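Local coordinates for protein ribokinase (Staphylococcus aureus, PDB 3RY7) that phosphorylates D-ribose at O-5 in a reaction that requires ATP and magnesium, feeding ribose 5-phosphate into nucleotide and amino acid synthesis or the pentose phosphate pathway, at residues T2-N12 and N133-V143; T58-D66 and A115-D123. One frame throughout, in Å; residues are numbered along the deposited sequence.

Contact 1 (T2-N12 and N133-V143); sequences TNKVVILGSTN and NADFVVAQLEV
I7 and V138 pair side by side on one face of two parallel strands, 4-8 and 136-140, and the methyl CD1 of I7 presses tightly on CB of V138 at 3.5 Å. With CG1 beside the backbone N (chi1 -52°), I7 bends its longer branch across to its neighbour, while CG2 packs by the amide of Q140, whose NE2 is hydrogen-bonded to Q46 OE1. On this face CG1 of V5 comes within 4.3 Å of CG2 of V138, and the amide of N3, held by the carbonyls of V261 and L264, lies obliquely against CE2 of F136. The other face is knobbed by V6 and L8: CG2 of V6 settles 3.8 Å from CB of A134, and small A139 flanks L8. Backbone bonds alternate, V6 N to F136 O, V138 N to V6 O and L8 N to V138 O. OD2 of D135 takes the N-H of K4 at 2.8 Å, almost straight (179°), as K4 O accepts from D135 N and F136 N. Beyond the strands, OE1 of Q140 accepts from a water and packs on bare G9, 3.4 Å from CA. S10 OG gives a 2.5 Å hydrogen bond to the anti lone pair of E142 OE1, which K42 N also meets. The pair lies inside the large sheet of the PfkB-family alpha/beta fold, its C-terminal ends leading to N12 and E142 of the inferred substrate site; strand 56-64 flanks 4-8, helix 42-52 covers I7 and V138, and helix 145-157 packs on L8, V137 and A139.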
ATOM      1  N   THR A   2      -3.796 -28.415   6.890  1.00 59.38           N
ATOM      2  CA  THR A   2      -4.504 -27.594   5.897  1.00 61.60           C
ATOM      3  C   THR A   2      -5.951 -28.032   5.634  1.00 46.55           C
ATOM      4  O   THR A   2      -6.202 -29.155   5.206  1.00 44.74           O
ATOM      5  CB  THR A   2      -3.765 -27.557   4.538  1.00 56.96           C
ATOM      6  OG1 THR A   2      -3.742 -28.872   3.961  1.00 62.39           O
ATOM      7  CG2 THR A   2      -2.342 -27.044   4.718  1.00 57.02           C
ATOM      8  N   ASN A   3      -6.887 -27.116   5.868  1.00 41.61           N
ATOM      9  CA  ASN A   3      -8.302 -27.347   5.598  1.00 34.80           C
ATOM     10  C   ASN A   3      -8.644 -27.332   4.104  1.00 35.21           C
ATOM     11  O   ASN A   3      -8.035 -26.600   3.330  1.00 35.49           O
ATOM     12  CB  ASN A   3      -9.145 -26.280   6.303  1.00 32.89           C
ATOM     13  CG  ASN A   3      -9.101 -26.403   7.805  1.00 36.44           C
ATOM     14  OD1 ASN A   3      -8.808 -27.469   8.342  1.00 41.49           O
ATOM     15  ND2 ASN A   3      -9.394 -25.307   8.499  1.00 36.02           N
ATOM     16  N   LYS A   4      -9.615 -28.146   3.709  1.00 35.67           N
ATOM     17  CA  LYS A   4     -10.241 -28.016   2.399  1.00 33.81           C
ATOM     18  C   LYS A   4     -11.434 -27.085   2.547  1.00 37.55           C
ATOM     19  O   LYS A   4     -12.366 -27.356   3.315  1.00 33.90           O
ATOM     20  CB  LYS A   4     -10.692 -29.371   1.851  1.00 36.77           C
ATOM     21  CG  LYS A   4      -9.571 -30.179   1.205  1.00 44.41           C
ATOM     22  CD  LYS A   4      -9.999 -31.612   0.904  1.00 48.83           C
ATOM     23  CE  LYS A   4     -10.085 -32.449   2.180  1.00 57.60           C
ATOM     24  NZ  LYS A   4     -10.508 -33.853   1.909  1.00 64.56           N
ATOM     25  N   VAL A   5     -11.392 -25.972   1.827  1.00 28.49           N
ATOM     26  CA  VAL A   5     -12.391 -24.934   1.987  1.00 29.98           C
ATOM     27  C   VAL A   5     -13.050 -24.637   0.636  1.00 29.37           C
ATOM     28  O   VAL A   5     -12.365 -24.411  -0.356  1.00 27.70           O
ATOM     29  CB  VAL A   5     -11.764 -23.647   2.605  1.00 31.27           C
ATOM     30  CG1 VAL A   5     -12.781 -22.537   2.703  1.00 26.56           C
ATOM     31  CG2 VAL A   5     -11.153 -23.945   3.978  1.00 28.16           C
ATOM     32  N   VAL A   6     -14.380 -24.684   0.602  1.00 23.80           N
ATOM     33  CA  VAL A   6     -15.130 -24.205  -0.550  1.00 23.10           C
ATOM     34  C   VAL A   6     -15.784 -22.916  -0.144  1.00 22.24           C
ATOM     35  O   VAL A   6     -16.448 -22.854   0.891  1.00 24.26           O
ATOM     36  CB  VAL A   6     -16.248 -25.194  -0.993  1.00 28.45           C
ATOM     37  CG1 VAL A   6     -17.158 -24.546  -2.024  1.00 25.19           C
ATOM     38  CG2 VAL A   6     -15.647 -26.478  -1.545  1.00 37.03           C
ATOM     39  N   ILE A   7     -15.575 -21.878  -0.941  1.00 23.94           N
ATOM     40  CA  ILE A   7     -16.297 -20.624  -0.762  1.00 23.78           C
ATOM     41  C   ILE A   7     -17.417 -20.550  -1.794  1.00 23.49           C
ATOM     42  O   ILE A   7     -17.208 -20.797  -2.972  1.00 20.87           O
ATOM     43  CB  ILE A   7     -15.360 -19.390  -0.897  1.00 19.98           C
ATOM     44  CG1 ILE A   7     -14.145 -19.535   0.025  1.00 26.77           C
ATOM     45  CG2 ILE A   7     -16.095 -18.115  -0.587  1.00 19.01           C
ATOM     46  CD1 ILE A   7     -14.480 -19.526   1.533  1.00 24.10           C
ATOM     47  N   LEU A   8     -18.590 -20.204  -1.342  1.00 19.05           N
ATOM     48  CA  LEU A   8     -19.680 -19.915  -2.206  1.00 19.87           C
ATOM     49  C   LEU A   8     -20.017 -18.472  -2.065  1.00 21.64           C
ATOM     50  O   LEU A   8     -20.400 -18.054  -1.022  1.00 20.83           O
ATOM     51  CB  LEU A   8     -20.875 -20.757  -1.854  1.00 20.86           C
ATOM     52  CG  LEU A   8     -22.073 -20.567  -2.757  1.00 24.55           C
ATOM     53  CD1 LEU A   8     -21.871 -21.177  -4.071  1.00 20.23           C
ATOM     54  CD2 LEU A   8     -23.299 -21.026  -2.116  1.00 23.51           C
ATOM     55  N   GLY A   9     -19.848 -17.708  -3.124  1.00 16.53           N
ATOM     56  CA  GLY A   9     -20.145 -16.296  -3.002  1.00 18.33           C
ATOM     57  C   GLY A   9     -19.858 -15.420  -4.203  1.00 21.49           C
ATOM     58  O   GLY A   9     -19.705 -15.896  -5.333  1.00 17.51           O
ATOM     59  N   SER A  10     -19.796 -14.119  -3.936  1.00 16.02           N
ATOM     60  CA  SER A  10     -19.820 -13.104  -4.973  1.00 17.45           C
ATOM     61  C   SER A  10     -18.437 -12.722  -5.496  1.00 20.35           C
ATOM     62  O   SER A  10     -17.442 -12.733  -4.763  1.00 20.55           O
ATOM     63  CB  SER A  10     -20.488 -11.854  -4.417  1.00 24.46           C
ATOM     64  OG  SER A  10     -19.753 -11.361  -3.301  1.00 17.57           O
ATOM     65  N   THR A  11     -18.394 -12.370  -6.770  1.00 22.42           N
ATOM     66  CA  THR A  11     -17.242 -11.677  -7.340  1.00 17.51           C
ATOM     67  C   THR A  11     -17.739 -10.359  -7.899  1.00 21.69           C
ATOM     68  O   THR A  11     -18.718 -10.333  -8.659  1.00 20.46           O
ATOM     69  CB  THR A  11     -16.579 -12.494  -8.457  1.00 20.55           C
ATOM     70  OG1 THR A  11     -16.036 -13.697  -7.906  1.00 17.72           O
ATOM     71  CG2 THR A  11     -15.438 -11.686  -9.107  1.00 18.64           C
ATOM     72  N   ASN A  12     -17.094  -9.264  -7.497  1.00 18.96           N
ATOM     73  CA  ASN A  12     -17.497  -7.933  -7.922  1.00 19.10           C
ATOM     74  C   ASN A  12     -16.334  -7.215  -8.586  1.00 23.13           C
ATOM     75  O   ASN A  12     -15.184  -7.429  -8.213  1.00 19.22           O
ATOM     76  CB  ASN A  12     -17.932  -7.083  -6.720  1.00 19.19           C
ATOM     77  CG  ASN A  12     -19.331  -7.410  -6.222  1.00 23.40           C
ATOM     78  OD1 ASN A  12     -20.142  -8.016  -6.935  1.00 17.14           O
ATOM     79  ND2 ASN A  12     -19.634  -6.974  -4.993  1.00 20.57           N
ATOM     80  N   ASN A 133     -16.309 -33.026  -0.692  1.00 44.88           N
ATOM     81  CA  ASN A 133     -14.973 -33.353  -0.209  1.00 51.35           C
ATOM     82  C   ASN A 133     -14.325 -32.254   0.623  1.00 43.92           C
ATOM     83  O   ASN A 133     -13.143 -32.336   0.962  1.00 45.40           O
ATOM     84  CB  ASN A 133     -14.078 -33.809  -1.365  1.00 48.55           C
ATOM     85  CG  ASN A 133     -14.594 -35.090  -2.018  1.00 58.97           C
ATOM     86  OD1 ASN A 133     -14.948 -36.053  -1.329  1.00 59.58           O
ATOM     87  ND2 ASN A 133     -14.654 -35.099  -3.348  1.00 66.06           N
ATOM     88  N   ALA A 134     -15.113 -31.246   0.977  1.00 38.00           N
ATOM     89  CA  ALA A 134     -14.614 -30.126   1.770  1.00 39.71           C
ATOM     90  C   ALA A 134     -14.700 -30.376   3.283  1.00 38.13           C
ATOM     91  O   ALA A 134     -15.525 -31.165   3.744  1.00 32.21           O
ATOM     92  CB  ALA A 134     -15.375 -28.849   1.417  1.00 32.03           C
ATOM     93  N   ASP A 135     -13.849 -29.685   4.039  1.00 32.54           N
ATOM     94  CA  ASP A 135     -13.998 -29.584   5.490  1.00 35.33           C
ATOM     95  C   ASP A 135     -14.988 -28.480   5.883  1.00 35.46           C
ATOM     96  O   ASP A 135     -15.767 -28.629   6.836  1.00 31.80           O
ATOM     97  CB  ASP A 135     -12.639 -29.316   6.131  1.00 30.83           C
ATOM     98  CG  ASP A 135     -11.661 -30.453   5.889  1.00 41.45           C
ATOM     99  OD1 ASP A 135     -12.065 -31.620   6.124  1.00 43.71           O
ATOM    100  OD2 ASP A 135     -10.511 -30.184   5.451  1.00 36.64           O
ATOM    101  N   PHE A 136     -14.943 -27.367   5.150  1.00 28.23           N
ATOM    102  CA  PHE A 136     -15.853 -26.247   5.385  1.00 27.05           C
ATOM    103  C   PHE A 136     -16.358 -25.692   4.073  1.00 31.35           C
ATOM    104  O   PHE A 136     -15.630 -25.650   3.077  1.00 28.79           O
ATOM    105  CB  PHE A 136     -15.157 -25.097   6.129  1.00 32.38           C
ATOM    106  CG  PHE A 136     -14.585 -25.482   7.474  1.00 32.70           C
ATOM    107  CD1 PHE A 136     -15.299 -25.248   8.641  1.00 26.58           C
ATOM    108  CD2 PHE A 136     -13.323 -26.055   7.568  1.00 31.98           C
ATOM    109  CE1 PHE A 136     -14.770 -25.591   9.874  1.00 31.55           C
ATOM    110  CE2 PHE A 136     -12.793 -26.400   8.801  1.00 35.54           C
ATOM    111  CZ  PHE A 136     -13.512 -26.174   9.951  1.00 30.80           C
ATOM    112  N   VAL A 137     -17.603 -25.242   4.082  1.00 23.62           N
ATOM    113  CA  VAL A 137     -18.096 -24.401   3.016  1.00 23.00           C
ATOM    114  C   VAL A 137     -18.537 -23.070   3.626  1.00 21.30           C
ATOM    115  O   VAL A 137     -19.221 -23.047   4.652  1.00 21.08           O
ATOM    116  CB  VAL A 137     -19.242 -25.097   2.218  1.00 25.99           C
ATOM    117  CG1 VAL A 137     -20.190 -25.786   3.157  1.00 27.39           C
ATOM    118  CG2 VAL A 137     -19.983 -24.092   1.366  1.00 23.22           C
ATOM    119  N   VAL A 138     -18.116 -21.964   3.013  1.00 21.70           N
ATOM    120  CA  VAL A 138     -18.403 -20.626   3.538  1.00 19.22           C
ATOM    121  C   VAL A 138     -19.205 -19.828   2.530  1.00 20.78           C
ATOM    122  O   VAL A 138     -18.816 -19.742   1.372  1.00 19.54           O
ATOM    123  CB  VAL A 138     -17.094 -19.843   3.824  1.00 24.15           C
ATOM    124  CG1 VAL A 138     -17.391 -18.522   4.546  1.00 19.24           C
ATOM    125  CG2 VAL A 138     -16.118 -20.695   4.620  1.00 25.69           C
ATOM    126  N   ALA A 139     -20.299 -19.221   2.972  1.00 16.81           N
ATOM    127  CA  ALA A 139     -21.114 -18.401   2.094  1.00 20.72           C
ATOM    128  C   ALA A 139     -21.324 -17.017   2.692  1.00 21.18           C
ATOM    129  O   ALA A 139     -21.188 -16.845   3.894  1.00 19.75           O
ATOM    130  CB  ALA A 139     -22.462 -19.059   1.847  1.00 16.02           C
ATOM    131  N   GLN A 140     -21.668 -16.060   1.853  1.00 17.25           N
ATOM    132  CA  GLN A 140     -22.132 -14.750   2.254  1.00 16.16           C
ATOM    133  C   GLN A 140     -23.406 -14.414   1.523  1.00 17.44           C
ATOM    134  O   GLN A 140     -23.826 -15.131   0.666  1.00 21.10           O
ATOM    135  CB  GLN A 140     -21.087 -13.666   1.988  1.00 19.63           C
ATOM    136  CG  GLN A 140     -19.699 -14.085   2.194  1.00 17.03           C
ATOM    137  CD  GLN A 140     -19.188 -14.890   1.078  1.00 21.49           C
ATOM    138  OE1 GLN A 140     -19.565 -14.713  -0.032  1.00 16.85           O
ATOM    139  NE2 GLN A 140     -18.356 -15.807   1.387  1.00 17.09           N
ATOM    140  N   LEU A 141     -24.005 -13.303   1.863  1.00 13.20           N
ATOM    141  CA  LEU A 141     -25.306 -12.982   1.292  1.00 17.53           C
ATOM    142  C   LEU A 141     -25.261 -12.084   0.036  1.00 17.19           C
ATOM    143  O   LEU A 141     -26.243 -11.424  -0.268  1.00 21.13           O
ATOM    144  CB  LEU A 141     -26.218 -12.374   2.363  1.00 16.90           C
ATOM    145  CG  LEU A 141     -26.483 -13.248   3.595  1.00 26.62           C
ATOM    146  CD1 LEU A 141     -27.386 -12.556   4.606  1.00 26.77           C
ATOM    147  CD2 LEU A 141     -27.117 -14.562   3.154  1.00 25.12           C
ATOM    148  N   GLU A 142     -24.132 -12.050  -0.672  1.00 19.80           N
ATOM    149  CA  GLU A 142     -24.083 -11.370  -1.983  1.00 22.25           C
ATOM    150  C   GLU A 142     -24.435 -12.354  -3.109  1.00 24.23           C
ATOM    151  O   GLU A 142     -24.232 -12.085  -4.297  1.00 20.42           O
ATOM    152  CB  GLU A 142     -22.724 -10.696  -2.211  1.00 18.81           C
ATOM    153  CG  GLU A 142     -22.473  -9.573  -1.185  1.00 23.39           C
ATOM    154  CD  GLU A 142     -21.252  -8.705  -1.493  1.00 25.50           C
ATOM    155  OE1 GLU A 142     -20.276  -9.203  -2.103  1.00 21.92           O
ATOM    156  OE2 GLU A 142     -21.278  -7.521  -1.102  1.00 27.24           O
ATOM    157  N   VAL A 143     -25.003 -13.486  -2.701  1.00 17.83           N
ATOM    158  CA  VAL A 143     -25.457 -14.532  -3.600  1.00 16.51           C
ATOM    159  C   VAL A 143     -26.852 -14.957  -3.072  1.00 24.07           C
ATOM    160  O   VAL A 143     -27.182 -14.678  -1.909  1.00 21.97           O
ATOM    161  CB  VAL A 143     -24.389 -15.660  -3.600  1.00 28.89           C
ATOM    162  CG1 VAL A 143     -24.969 -16.983  -3.232  1.00 24.09           C
ATOM    163  CG2 VAL A 143     -23.591 -15.699  -4.906  1.00 17.78           C
TER
HETATM  164  O   HOH W   1     -21.804 -13.892  -1.280  1.00 20.09           O

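Contact 2 (T58-D66 and A115-D123); sequences TFITKIGTD and ANMTMTPED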
ATOM      1  N   THR A  58     -11.471 -23.825  -3.164  1.00 31.19           N
ATOM      2  CA  THR A  58     -12.283 -23.875  -4.368  1.00 27.72           C
ATOM      3  C   THR A  58     -13.335 -22.784  -4.224  1.00 29.25           C
ATOM      4  O   THR A  58     -13.901 -22.601  -3.142  1.00 28.54           O
ATOM      5  CB  THR A  58     -12.969 -25.240  -4.503  1.00 33.37           C
ATOM      6  OG1 THR A  58     -11.969 -26.262  -4.537  1.00 32.86           O
ATOM      7  CG2 THR A  58     -13.808 -25.314  -5.765  1.00 31.97           C
ATOM      8  N   PHE A  59     -13.574 -22.032  -5.296  1.00 28.51           N
ATOM      9  CA  PHE A  59     -14.489 -20.890  -5.249  1.00 20.97           C
ATOM     10  C   PHE A  59     -15.603 -21.081  -6.263  1.00 23.65           C
ATOM     11  O   PHE A  59     -15.350 -21.206  -7.457  1.00 26.75           O
ATOM     12  CB  PHE A  59     -13.731 -19.586  -5.532  1.00 21.03           C
ATOM     13  CG  PHE A  59     -14.557 -18.336  -5.379  1.00 22.62           C
ATOM     14  CD1 PHE A  59     -15.636 -18.290  -4.513  1.00 20.37           C
ATOM     15  CD2 PHE A  59     -14.236 -17.188  -6.090  1.00 19.55           C
ATOM     16  CE1 PHE A  59     -16.384 -17.124  -4.363  1.00 19.73           C
ATOM     17  CE2 PHE A  59     -14.976 -16.030  -5.943  1.00 16.57           C
ATOM     18  CZ  PHE A  59     -16.049 -15.991  -5.084  1.00 19.55           C
ATOM     19  N   ILE A  60     -16.833 -21.139  -5.766  1.00 21.34           N
ATOM     20  CA  ILE A  60     -18.010 -21.237  -6.602  1.00 21.56           C
ATOM     21  C   ILE A  60     -18.585 -19.843  -6.697  1.00 20.36           C
ATOM     22  O   ILE A  60     -19.060 -19.282  -5.712  1.00 19.16           O
ATOM     23  CB  ILE A  60     -19.068 -22.177  -6.006  1.00 18.23           C
ATOM     24  CG1 ILE A  60     -18.511 -23.588  -5.794  1.00 22.14           C
ATOM     25  CG2 ILE A  60     -20.262 -22.252  -6.906  1.00 20.89           C
ATOM     26  CD1 ILE A  60     -19.475 -24.500  -5.014  1.00 16.31           C
ATOM     27  N   THR A  61     -18.516 -19.259  -7.885  1.00 21.88           N
ATOM     28  CA  THR A  61     -18.960 -17.892  -8.037  1.00 18.80           C
ATOM     29  C   THR A  61     -19.520 -17.767  -9.442  1.00 18.35           C
ATOM     30  O   THR A  61     -19.223 -18.591 -10.306  1.00 19.40           O
ATOM     31  CB  THR A  61     -17.787 -16.910  -7.778  1.00 20.95           C
ATOM     32  OG1 THR A  61     -18.285 -15.571  -7.669  1.00 21.00           O
ATOM     33  CG2 THR A  61     -16.759 -16.996  -8.888  1.00 21.10           C
ATOM     34  N   LYS A  62     -20.367 -16.775  -9.661  1.00 24.09           N
ATOM     35  CA  LYS A  62     -20.995 -16.596 -10.958  1.00 21.27           C
ATOM     36  C   LYS A  62     -20.760 -15.186 -11.479  1.00 21.93           C
ATOM     37  O   LYS A  62     -21.231 -14.211 -10.897  1.00 17.59           O
ATOM     38  CB  LYS A  62     -22.493 -16.881 -10.873  1.00 20.92           C
ATOM     39  CG  LYS A  62     -23.168 -17.102 -12.227  1.00 16.89           C
ATOM     40  CD  LYS A  62     -24.646 -17.433 -12.027  1.00 21.69           C
ATOM     41  CE  LYS A  62     -25.327 -17.932 -13.309  1.00 20.31           C
ATOM     42  NZ  LYS A  62     -26.795 -18.217 -13.047  1.00 20.41           N
ATOM     43  N   ILE A  63     -20.026 -15.098 -12.581  1.00 20.18           N
ATOM     44  CA  ILE A  63     -19.798 -13.832 -13.257  1.00 21.85           C
ATOM     45  C   ILE A  63     -20.487 -13.816 -14.613  1.00 26.46           C
ATOM     46  O   ILE A  63     -21.114 -14.802 -15.031  1.00 21.26           O
ATOM     47  CB  ILE A  63     -18.319 -13.589 -13.486  1.00 23.86           C
ATOM     48  CG1 ILE A  63     -17.728 -14.713 -14.341  1.00 20.82           C
ATOM     49  CG2 ILE A  63     -17.597 -13.487 -12.137  1.00 23.09           C
ATOM     50  CD1 ILE A  63     -16.209 -14.640 -14.467  1.00 20.80           C
ATOM     51  N   GLY A  64     -20.376 -12.688 -15.301  1.00 21.24           N
ATOM     52  CA  GLY A  64     -20.986 -12.558 -16.601  1.00 21.23           C
ATOM     53  C   GLY A  64     -20.033 -13.031 -17.687  1.00 28.23           C
ATOM     54  O   GLY A  64     -18.936 -13.533 -17.408  1.00 25.55           O
ATOM     55  N   THR A  65     -20.463 -12.862 -18.934  1.00 26.52           N
ATOM     56  CA  THR A  65     -19.643 -13.189 -20.083  1.00 25.69           C
ATOM     57  C   THR A  65     -19.057 -11.901 -20.674  1.00 33.38           C
ATOM     58  O   THR A  65     -18.621 -11.871 -21.824  1.00 35.85           O
ATOM     59  CB  THR A  65     -20.473 -13.940 -21.142  1.00 28.60           C
ATOM     60  OG1 THR A  65     -21.676 -13.205 -21.416  1.00 26.74           O
ATOM     61  CG2 THR A  65     -20.851 -15.348 -20.621  1.00 25.74           C
ATOM     62  N   ASP A  66     -19.051 -10.843 -19.870  1.00 29.69           N
ATOM     63  CA  ASP A  66     -18.540  -9.545 -20.294  1.00 27.11           C
ATOM     64  C   ASP A  66     -17.024  -9.398 -20.117  1.00 25.74           C
ATOM     65  O   ASP A  66     -16.434  -8.450 -20.617  1.00 29.29           O
ATOM     66  CB  ASP A  66     -19.302  -8.390 -19.610  1.00 30.89           C
ATOM     67  CG  ASP A  66     -19.384  -8.551 -18.089  1.00 28.60           C
ATOM     68  OD1 ASP A  66     -20.102  -7.758 -17.440  1.00 22.65           O
ATOM     69  OD2 ASP A  66     -18.737  -9.474 -17.552  1.00 23.38           O
ATOM     70  N   ALA A 115     -24.550 -10.894 -12.133  1.00 15.98           N
ATOM     71  CA  ALA A 115     -24.433 -12.357 -12.240  1.00 19.10           C
ATOM     72  C   ALA A 115     -24.471 -13.076 -10.887  1.00 21.11           C
ATOM     73  O   ALA A 115     -24.983 -14.191 -10.805  1.00 22.12           O
ATOM     74  CB  ALA A 115     -23.162 -12.741 -13.000  1.00 17.26           C
ATOM     75  N   ASN A 116     -23.904 -12.450  -9.850  1.00 19.75           N
ATOM     76  CA  ASN A 116     -23.916 -13.026  -8.508  1.00 21.28           C
ATOM     77  C   ASN A 116     -25.323 -13.402  -8.061  1.00 14.75           C
ATOM     78  O   ASN A 116     -25.533 -14.470  -7.499  1.00 17.22           O
ATOM     79  CB  ASN A 116     -23.309 -12.076  -7.463  1.00 15.63           C
ATOM     80  CG  ASN A 116     -21.857 -11.743  -7.738  1.00 16.08           C
ATOM     81  OD1 ASN A 116     -21.007 -12.628  -7.882  1.00 16.15           O
ATOM     82  ND2 ASN A 116     -21.556 -10.447  -7.792  1.00 17.56           N
ATOM     83  N   MET A 117     -26.271 -12.514  -8.304  1.00 18.93           N
ATOM     84  CA  MET A 117     -27.648 -12.722  -7.869  1.00 18.06           C
ATOM     85  C   MET A 117     -28.490 -13.522  -8.869  1.00 26.23           C
ATOM     86  O   MET A 117     -29.711 -13.611  -8.733  1.00 20.59           O
ATOM     87  CB  MET A 117     -28.301 -11.385  -7.519  1.00 18.25           C
ATOM     88  CG  MET A 117     -27.632 -10.716  -6.304  1.00 19.63           C
ATOM     89  SD  MET A 117     -27.710 -11.786  -4.841  1.00 24.02           S
ATOM     90  CE  MET A 117     -29.444 -11.682  -4.451  1.00 30.33           C
ATOM     91  N   THR A 118     -27.842 -14.115  -9.868  1.00 24.13           N
ATOM     92  CA  THR A 118     -28.547 -15.084 -10.708  1.00 23.30           C
ATOM     93  C   THR A 118     -28.133 -16.526 -10.365  1.00 26.08           C
ATOM     94  O   THR A 118     -28.560 -17.473 -11.029  1.00 25.27           O
ATOM     95  CB  THR A 118     -28.290 -14.833 -12.206  1.00 24.34           C
ATOM     96  OG1 THR A 118     -26.945 -15.213 -12.531  1.00 19.67           O
ATOM     97  CG2 THR A 118     -28.540 -13.345 -12.564  1.00 23.44           C
ATOM     98  N   MET A 119     -27.291 -16.699  -9.341  1.00 18.61           N
ATOM     99  CA  MET A 119     -26.803 -18.036  -9.031  1.00 22.09           C
ATOM    100  C   MET A 119     -27.963 -18.849  -8.489  1.00 25.46           C
ATOM    101  O   MET A 119     -28.675 -18.371  -7.615  1.00 21.79           O
ATOM    102  CB  MET A 119     -25.666 -18.009  -8.020  1.00 18.87           C
ATOM    103  CG  MET A 119     -25.026 -19.363  -7.871  1.00 24.13           C
ATOM    104  SD  MET A 119     -23.782 -19.476  -6.574  1.00 32.27           S
ATOM    105  CE  MET A 119     -22.393 -18.632  -7.332  1.00 24.24           C
ATOM    106  N   THR A 120     -28.156 -20.054  -9.031  1.00 21.85           N
ATOM    107  CA  THR A 120     -29.302 -20.910  -8.677  1.00 24.51           C
ATOM    108  C   THR A 120     -28.859 -22.210  -7.999  1.00 20.62           C
ATOM    109  O   THR A 120     -27.678 -22.589  -8.047  1.00 21.51           O
ATOM    110  CB  THR A 120     -30.089 -21.359  -9.930  1.00 20.22           C
ATOM    111  OG1 THR A 120     -29.234 -22.166 -10.741  1.00 22.61           O
ATOM    112  CG2 THR A 120     -30.596 -20.179 -10.737  1.00 29.02           C
ATOM    113  N   PRO A 121     -29.811 -22.926  -7.386  1.00 23.15           N
ATOM    114  CA  PRO A 121     -29.454 -24.235  -6.815  1.00 25.92           C
ATOM    115  C   PRO A 121     -28.824 -25.161  -7.854  1.00 26.51           C
ATOM    116  O   PRO A 121     -27.903 -25.915  -7.530  1.00 27.51           O
ATOM    117  CB  PRO A 121     -30.793 -24.779  -6.335  1.00 29.16           C
ATOM    118  CG  PRO A 121     -31.555 -23.549  -5.961  1.00 27.90           C
ATOM    119  CD  PRO A 121     -31.134 -22.468  -6.936  1.00 21.68           C
ATOM    120  N   GLU A 122     -29.296 -25.083  -9.089  1.00 25.82           N
ATOM    121  CA  GLU A 122     -28.690 -25.889 -10.117  1.00 27.05           C
ATOM    122  C   GLU A 122     -27.269 -25.546 -10.436  1.00 25.54           C
ATOM    123  O   GLU A 122     -26.515 -26.412 -10.675  1.00 28.35           O
ATOM    124  CB  GLU A 122     -29.545 -26.051 -11.369  1.00 37.82           C
ATOM    125  CG  GLU A 122     -30.530 -25.014 -11.611  0.57 34.35           C
ATOM    126  CD  GLU A 122     -31.627 -24.982 -10.627  0.96 35.96           C
ATOM    127  OE1 GLU A 122     -32.348 -25.958 -10.533  0.37 38.54           O
ATOM    128  OE2 GLU A 122     -31.801 -23.974  -9.966  0.53 30.85           O
ATOM    129  N   ASP A 123     -26.908 -24.282 -10.372  1.00 24.34           N
ATOM    130  CA  ASP A 123     -25.510 -23.882 -10.468  1.00 26.88           C
ATOM    131  C   ASP A 123     -24.717 -24.564  -9.370  1.00 28.14           C
ATOM    132  O   ASP A 123     -23.616 -25.055  -9.597  1.00 30.35           O
ATOM    133  CB  ASP A 123     -25.373 -22.360 -10.336  1.00 25.75           C
ATOM    134  CG  ASP A 123     -25.879 -21.624 -11.568  1.00 29.57           C
ATOM    135  OD1 ASP A 123     -25.679 -22.140 -12.701  1.00 26.63           O
ATOM    136  OD2 ASP A 123     -26.484 -20.546 -11.402  1.00 28.26           O
TER
HETATM  137  O   HOH W   2     -21.513 -15.350  -7.516  1.00 17.33           O
HETATM  138  O   HOH W   3     -26.495 -20.786 -15.049  1.00 34.50           O
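K62 sends a fully extended side chain across the turn 115-118 to the start of helix 121-125, where three hydrogen bonds grip its ammonium. NZ forms a salt bridge with OD2 of D123 at 2.9 Å, meeting that oxygen on its syn side. T118 supplies the other two acceptors: its carbonyl O, 2.8 Å from NZ and approached from above the carbonyl plane, and its OG1 at 3.1 Å. That hydroxyl is itself turned by donating to A115 O, which also accepts from T118 N. D123 OD2 accepts a second hydrogen bond, from T120 N, on its anti side, and OD1 accepts from a water that NZ meets only weakly. The backbone N-H of K62 donates to another water, 2.8 Å from N, which donates in turn to N116 OD1; T11 N is a further donor to that amide oxygen. The bend of M119 at chi3 (-76°) brings its methyl CE onto CA of T61 (3.6 Å) and CG2 of I60 (4.2 Å), the apolar part of the join, while CB of A115 packs over K62 O. At the helix start, T120 OG1 accepts from D123 N, completing with the reverse bond a capping box, here with a buried lysine attached.

Overall arrangement
The two contacts share the large sheet of this PfkB-family kinase: strand 4-8 of contact 1 lies between 136-140 and strand 56-64 of contact 2, and their centres are about 13 Å apart. I60 N meets I7 O at 2.8 Å, probably as a hydrogen bond, and T61 OG1 likewise probably bonds G9 O at 2.8 Å. Past the strand ends, N116 of contact 2 comes up to the substrate side, with OD1 3.2 Å from S10 CA. N12 and E142, both in contact 1, belong to the inferred ribose site; E142 OE2 hydrogen-bonds a glycerol that probably comes from the crystallisation liquor, and Q140 lies about 5 Å, side chain to side chain, from D254, the proposed proton acceptor.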